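Local coordinates for phage-like element PBSX protein XkdH (Bacillus subtilis, PDB 3F3B) that is of unknown function but, as a product of the defective prophage PBSX, may be a structural component of the phage-like particle, at residues H9-H15 / P43-P49; V68-F72 / W90-Y95. All blocks are in the same frame, centred on the assembly; numbering follows the deposited sequence.

Interaction 1 of 2, residues H9-H15 / P43-P49; sequences HRCDIYH and PDEQDVP. With PO4 (phosphate ion), chain B.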
# COMPACT_ATOMS: atom_id res chain seq x y z
N HIS A 9 1.13 10.89 9.98
CA HIS A 9 0.12 9.85 10.08
C HIS A 9 0.80 8.53 10.44
O HIS A 9 2.02 8.43 10.41
CB HIS A 9 -0.63 9.71 8.75
CG HIS A 9 -1.38 10.93 8.35
ND1 HIS A 9 -2.33 11.53 9.17
CD2 HIS A 9 -1.33 11.69 7.23
CE1 HIS A 9 -2.82 12.59 8.56
NE2 HIS A 9 -2.23 12.71 7.39
N ARG A 10 0.01 7.53 10.78
CA ARG A 10 0.56 6.22 11.15
C ARG A 10 -0.14 5.15 10.34
O ARG A 10 -1.36 5.14 10.26
CB ARG A 10 0.36 5.94 12.64
CG ARG A 10 1.08 6.91 13.55
CD ARG A 10 2.58 6.72 13.43
NE ARG A 10 3.32 7.79 14.11
CZ ARG A 10 4.49 7.62 14.70
NH1 ARG A 10 5.07 6.42 14.72
NH2 ARG A 10 5.09 8.65 15.28
N CYS A 11 0.64 4.26 9.75
CA CYS A 11 0.07 3.18 8.96
C CYS A 11 0.80 1.86 9.19
O CYS A 11 1.92 1.83 9.72
CB CYS A 11 0.14 3.53 7.47
SG CYS A 11 1.83 3.59 6.82
N ASP A 12 0.15 0.77 8.81
CA ASP A 12 0.75 -0.55 8.91
C ASP A 12 1.06 -0.91 7.47
O ASP A 12 0.29 -0.58 6.56
CB ASP A 12 -0.23 -1.56 9.49
CG ASP A 12 -0.50 -1.32 10.96
OD1 ASP A 12 0.38 -0.73 11.63
OD2 ASP A 12 -1.58 -1.74 11.43
N ILE A 13 2.18 -1.58 7.25
CA ILE A 13 2.59 -1.95 5.92
C ILE A 13 2.67 -3.47 5.76
O ILE A 13 3.14 -4.17 6.66
CB ILE A 13 3.96 -1.32 5.59
CG1 ILE A 13 3.90 0.19 5.85
CG2 ILE A 13 4.31 -1.55 4.14
CD1 ILE A 13 5.25 0.91 5.73
N TYR A 14 2.20 -3.97 4.62
CA TYR A 14 2.21 -5.40 4.30
C TYR A 14 2.91 -5.57 2.97
O TYR A 14 2.56 -4.92 1.98
CB TYR A 14 0.78 -5.94 4.15
CG TYR A 14 -0.10 -5.81 5.36
CD1 TYR A 14 -0.56 -6.94 6.04
CD2 TYR A 14 -0.51 -4.55 5.81
CE1 TYR A 14 -1.41 -6.82 7.14
CE2 TYR A 14 -1.36 -4.42 6.90
CZ TYR A 14 -1.80 -5.55 7.57
OH TYR A 14 -2.62 -5.41 8.67
N HIS A 15 3.88 -6.48 2.92
CA HIS A 15 4.61 -6.73 1.69
C HIS A 15 4.05 -7.93 0.94
O HIS A 15 3.62 -8.91 1.54
CB HIS A 15 6.08 -6.99 2.00
CG HIS A 15 6.75 -5.88 2.74
ND1 HIS A 15 6.55 -4.55 2.43
CD2 HIS A 15 7.64 -5.90 3.75
CE1 HIS A 15 7.31 -3.80 3.21
NE2 HIS A 15 7.98 -4.60 4.02
N PRO A 43 0.70 -7.35 9.92
CA PRO A 43 1.58 -6.33 9.35
C PRO A 43 3.06 -6.70 9.46
O PRO A 43 3.50 -7.25 10.47
CB PRO A 43 1.25 -5.10 10.17
CG PRO A 43 -0.19 -5.32 10.53
CD PRO A 43 -0.19 -6.75 10.93
N ASP A 44 3.82 -6.39 8.41
CA ASP A 44 5.25 -6.65 8.43
C ASP A 44 5.90 -5.52 9.23
O ASP A 44 6.84 -5.73 9.99
CB ASP A 44 5.81 -6.70 7.00
CG ASP A 44 5.38 -7.95 6.26
OD1 ASP A 44 5.64 -9.06 6.77
OD2 ASP A 44 4.78 -7.84 5.16
N GLU A 45 5.37 -4.32 9.05
CA GLU A 45 5.85 -3.14 9.76
C GLU A 45 4.63 -2.55 10.45
O GLU A 45 3.52 -2.61 9.92
CB GLU A 45 6.48 -2.14 8.78
CG GLU A 45 7.87 -2.54 8.29
CD GLU A 45 8.34 -1.71 7.11
OE1 GLU A 45 8.16 -2.14 5.94
OE2 GLU A 45 8.89 -0.61 7.34
N GLN A 46 4.82 -1.97 11.63
CA GLN A 46 3.68 -1.44 12.37
C GLN A 46 3.83 0.00 12.84
O GLN A 46 4.92 0.46 13.18
CB GLN A 46 3.45 -2.35 13.58
CG GLN A 46 2.01 -2.70 13.85
CD GLN A 46 1.86 -4.01 14.60
OE1 GLN A 46 0.75 -4.39 14.96
NE2 GLN A 46 2.97 -4.70 14.83
N ASP A 47 2.71 0.71 12.85
CA ASP A 47 2.67 2.10 13.30
C ASP A 47 3.83 2.92 12.73
O ASP A 47 4.54 3.62 13.46
CB ASP A 47 2.68 2.11 14.83
CG ASP A 47 2.46 3.49 15.41
OD1 ASP A 47 1.56 4.20 14.91
OD2 ASP A 47 3.17 3.87 16.37
N VAL A 48 4.02 2.84 11.42
CA VAL A 48 5.10 3.56 10.75
C VAL A 48 4.70 5.02 10.50
O VAL A 48 3.59 5.29 10.05
CB VAL A 48 5.44 2.91 9.39
CG1 VAL A 48 6.63 3.61 8.75
CG2 VAL A 48 5.73 1.43 9.58
N PRO A 49 5.61 5.96 10.80
CA PRO A 49 5.37 7.39 10.61
C PRO A 49 5.52 7.84 9.16
O PRO A 49 6.45 7.42 8.46
CB PRO A 49 6.40 8.03 11.52
CG PRO A 49 7.55 7.12 11.37
CD PRO A 49 6.92 5.75 11.44
P PO4 B . -3.49 9.06 11.98
O1 PO4 B . -4.76 8.31 12.16
O2 PO4 B . -3.27 9.97 13.13
O3 PO4 B . -2.36 8.10 11.89
O4 PO4 B . -3.56 9.86 10.73
O HOH W 1 5.15 -10.17 3.58
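Ile-13 pairs with both Asp-44 and Glu-45 in a classic beta bulge, set in an antiparallel pairing of the all-beta sheet. The carbonyl of Ile-13 takes two N-H groups, Asp-44 N to Ile-13 O at 2.9 Å and Glu-45 N to the same oxygen at 3.3 Å. Further along, Cys-11 and Val-48 form a hydrogen-bonded pair, Val-48 N reaching Cys-11 O at 2.9 Å. The tightly packed side belongs to Cys-11, Ile-13 and Val-48: with CG1 beside its backbone N (chi1 -53°), Ile-13 lays CD1 across Val-48 CG2 at 3.9 Å, and Phe-76 of strand 66-77 packs against all three residues.

The other side is more open and mostly polar. Asp-12 OD1 accepts Asp-47 N at 3.0 Å, a bond that ties down the corner where the chain turns. Arg-10 bends at chi2 (-68°), bringing its guanidinium over Pro-49 CB while NH1 donates in its own plane to Asp-47 O at 3.1 Å; the Asp-47 carboxylate adds charge attraction alone, lying well out of that plane. The apolar exception here is Pro-43, which sets CA over one face of the Tyr-14 ring, a CH-pi contact 17° off the normal. At the far end the exposed Asp-44 curls back: its OD2 accepts His-15 N at 2.8 Å and also a water that bridges to His-15 O.

Interaction 2 of 2, residues V68-F72 / W90-Y95; sequences VYHSF and WENHKY. With PO4 (phosphate ion), chain B; PO4 (phosphate ion), chain C.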
# COMPACT_ATOMS: atom_id res chain seq x y z
N VAL A 68 -13.75 10.15 -0.17
CA VAL A 68 -12.59 9.53 0.46
C VAL A 68 -11.33 9.97 -0.28
O VAL A 68 -11.41 10.62 -1.33
CB VAL A 68 -12.68 7.99 0.37
CG1 VAL A 68 -13.98 7.50 0.98
CG2 VAL A 68 -12.58 7.55 -1.08
N TYR A 69 -10.17 9.63 0.27
CA TYR A 69 -8.92 9.96 -0.38
C TYR A 69 -8.69 8.91 -1.46
O TYR A 69 -8.81 7.71 -1.20
CB TYR A 69 -7.77 9.95 0.63
CG TYR A 69 -7.77 11.15 1.54
CD1 TYR A 69 -7.21 12.36 1.13
CD2 TYR A 69 -8.36 11.09 2.80
CE1 TYR A 69 -7.24 13.49 1.94
CE2 TYR A 69 -8.40 12.21 3.63
CZ TYR A 69 -7.84 13.40 3.19
OH TYR A 69 -7.88 14.51 4.00
N HIS A 70 -8.40 9.35 -2.67
CA HIS A 70 -8.18 8.42 -3.76
C HIS A 70 -6.71 8.04 -3.81
O HIS A 70 -6.36 6.88 -4.05
CB HIS A 70 -8.60 9.06 -5.09
CG HIS A 70 -8.22 8.25 -6.29
ND1 HIS A 70 -8.71 6.98 -6.51
CD2 HIS A 70 -7.41 8.53 -7.33
CE1 HIS A 70 -8.20 6.50 -7.63
NE2 HIS A 70 -7.41 7.42 -8.15
N SER A 71 -5.84 9.01 -3.56
CA SER A 71 -4.42 8.74 -3.57
C SER A 71 -3.65 9.91 -2.97
O SER A 71 -4.19 10.99 -2.74
CB SER A 71 -3.95 8.53 -5.01
OG SER A 71 -3.98 9.75 -5.73
N PHE A 72 -2.37 9.67 -2.70
CA PHE A 72 -1.51 10.69 -2.15
C PHE A 72 -0.08 10.23 -2.24
O PHE A 72 0.21 9.04 -2.32
CB PHE A 72 -1.84 11.01 -0.69
CG PHE A 72 -2.34 9.83 0.10
CD1 PHE A 72 -3.71 9.61 0.26
CD2 PHE A 72 -1.46 8.95 0.71
CE1 PHE A 72 -4.19 8.54 1.01
CE2 PHE A 72 -1.92 7.87 1.47
CZ PHE A 72 -3.29 7.67 1.61
N TRP A 90 -4.13 2.84 6.67
CA TRP A 90 -4.15 4.12 7.36
C TRP A 90 -5.60 4.41 7.71
O TRP A 90 -6.45 4.50 6.82
CB TRP A 90 -3.59 5.22 6.48
CG TRP A 90 -3.85 6.60 7.02
CD1 TRP A 90 -3.34 7.14 8.17
CD2 TRP A 90 -4.72 7.59 6.46
NE1 TRP A 90 -3.84 8.41 8.35
CE2 TRP A 90 -4.69 8.71 7.32
CE3 TRP A 90 -5.52 7.64 5.31
CZ2 TRP A 90 -5.43 9.87 7.07
CZ3 TRP A 90 -6.26 8.79 5.06
CH2 TRP A 90 -6.21 9.90 5.94
N GLU A 91 -5.88 4.54 9.00
CA GLU A 91 -7.23 4.81 9.49
C GLU A 91 -8.26 3.84 8.94
O GLU A 91 -9.32 4.24 8.45
CB GLU A 91 -7.62 6.25 9.16
CG GLU A 91 -6.94 7.27 10.07
CD GLU A 91 -7.30 8.70 9.72
OE1 GLU A 91 -6.93 9.61 10.49
OE2 GLU A 91 -7.94 8.91 8.66
N ASN A 92 -7.94 2.56 9.01
CA ASN A 92 -8.83 1.50 8.55
C ASN A 92 -9.05 1.37 7.05
O ASN A 92 -9.93 0.63 6.62
CB ASN A 92 -10.19 1.61 9.24
CG ASN A 92 -10.09 1.48 10.73
OD1 ASN A 92 -9.49 0.53 11.24
ND2 ASN A 92 -10.68 2.43 11.46
N HIS A 93 -8.28 2.09 6.25
CA HIS A 93 -8.45 1.95 4.81
C HIS A 93 -7.20 1.37 4.17
O HIS A 93 -6.09 1.61 4.65
CB HIS A 93 -8.82 3.28 4.16
CG HIS A 93 -10.21 3.73 4.45
ND1 HIS A 93 -10.53 4.51 5.55
CD2 HIS A 93 -11.38 3.50 3.81
CE1 HIS A 93 -11.83 4.74 5.56
NE2 HIS A 93 -12.37 4.14 4.51
N LYS A 94 -7.41 0.61 3.10
CA LYS A 94 -6.33 -0.02 2.37
C LYS A 94 -5.80 0.84 1.21
O LYS A 94 -6.57 1.48 0.50
CB LYS A 94 -6.81 -1.37 1.83
CG LYS A 94 -7.22 -2.35 2.93
CD LYS A 94 -7.75 -3.66 2.37
CE LYS A 94 -8.00 -4.66 3.49
NZ LYS A 94 -8.50 -5.98 3.00
N TYR A 95 -4.49 0.84 1.05
CA TYR A 95 -3.84 1.59 -0.02
C TYR A 95 -2.72 0.73 -0.58
O TYR A 95 -2.11 -0.06 0.16
CB TYR A 95 -3.25 2.90 0.51
CG TYR A 95 -4.30 3.86 1.03
CD1 TYR A 95 -5.00 4.68 0.16
CD2 TYR A 95 -4.63 3.89 2.38
CE1 TYR A 95 -6.02 5.51 0.62
CE2 TYR A 95 -5.65 4.71 2.85
CZ TYR A 95 -6.34 5.52 1.96
OH TYR A 95 -7.37 6.31 2.42
P PO4 B . -3.49 9.06 11.98
O1 PO4 B . -4.76 8.31 12.16
O2 PO4 B . -3.27 9.97 13.13
O3 PO4 B . -2.36 8.10 11.89
O4 PO4 B . -3.56 9.86 10.73
P PO4 C . -10.69 0.21 0.98
O1 PO4 C . -10.43 -1.09 0.31
O2 PO4 C . -10.38 0.10 2.42
O3 PO4 C . -9.83 1.26 0.37
O4 PO4 C . -12.12 0.58 0.81
O HOH W 2 -9.83 5.74 1.10
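Phe-72 drives the edge of its ring into the face of Tyr-95, centroids 4.8 Å apart and planes at 57°. Its CZ sits over the centre of the tyrosine ring, 3.5 Å above the plane. The first torsion of Phe-72 is unusual (chi1 33°), placing CG between the backbone N and the carbonyl carbon and off the staggered position, so that its side chain crosses that of Tyr-95 at about a right angle even though the ring planes are less steeply inclined. Tyr-69 and Trp-90 make the second half of this aromatic cluster. Trp-90 extends CG away from its backbone N (chi1 168°), and the CZ3-CH2 edge of its indole comes toward the face of Tyr-69 in an offset edge-to-face pair; Trp-90 CZ3 lies 3.8 Å from Tyr-69 CD2. Phe-52 stacks on Phe-72 and meets Trp-90 edge-to-face, enlarging the cluster with a residue of strand 48-61.

No direct hydrogen bond joins the two segments. A water links them instead, 2.8 Å from Tyr-95 OH and donating to Tyr-69 O. Residues Trp-90 to His-93 form a type I' turn, closing the hairpin of strands 87-90 and 93-97. At the rim of the indole, Trp-90 NE1 donates to O4 of a phosphate ion at 2.8 Å. The contact thus rests on ring packing, with the indole's single polar atom satisfied by an anion probably taken from the crystallisation liquor.

Interaction 1 closes before interaction 2 opens along the chain, and their centres lie about 13 Å apart in one antiparallel sheet. Strand 48-61, which begins within 43-49, is the sheet neighbour of strand 66-77, which carries 68-72; strand 9-19 in turn pairs with strand 87-90, whose hairpin supplies 90-95. The two contacts meet directly where His-9 CB packs on Trp-90 NE1 at 3.5 Å. They also share a phosphate ion, held by His-9, Arg-10 and Trp-90. The two contacts therefore join different pairs of strands of the one sheet, by backbone pairing in interaction 1 and by ring packing in interaction 2, within a single domain family.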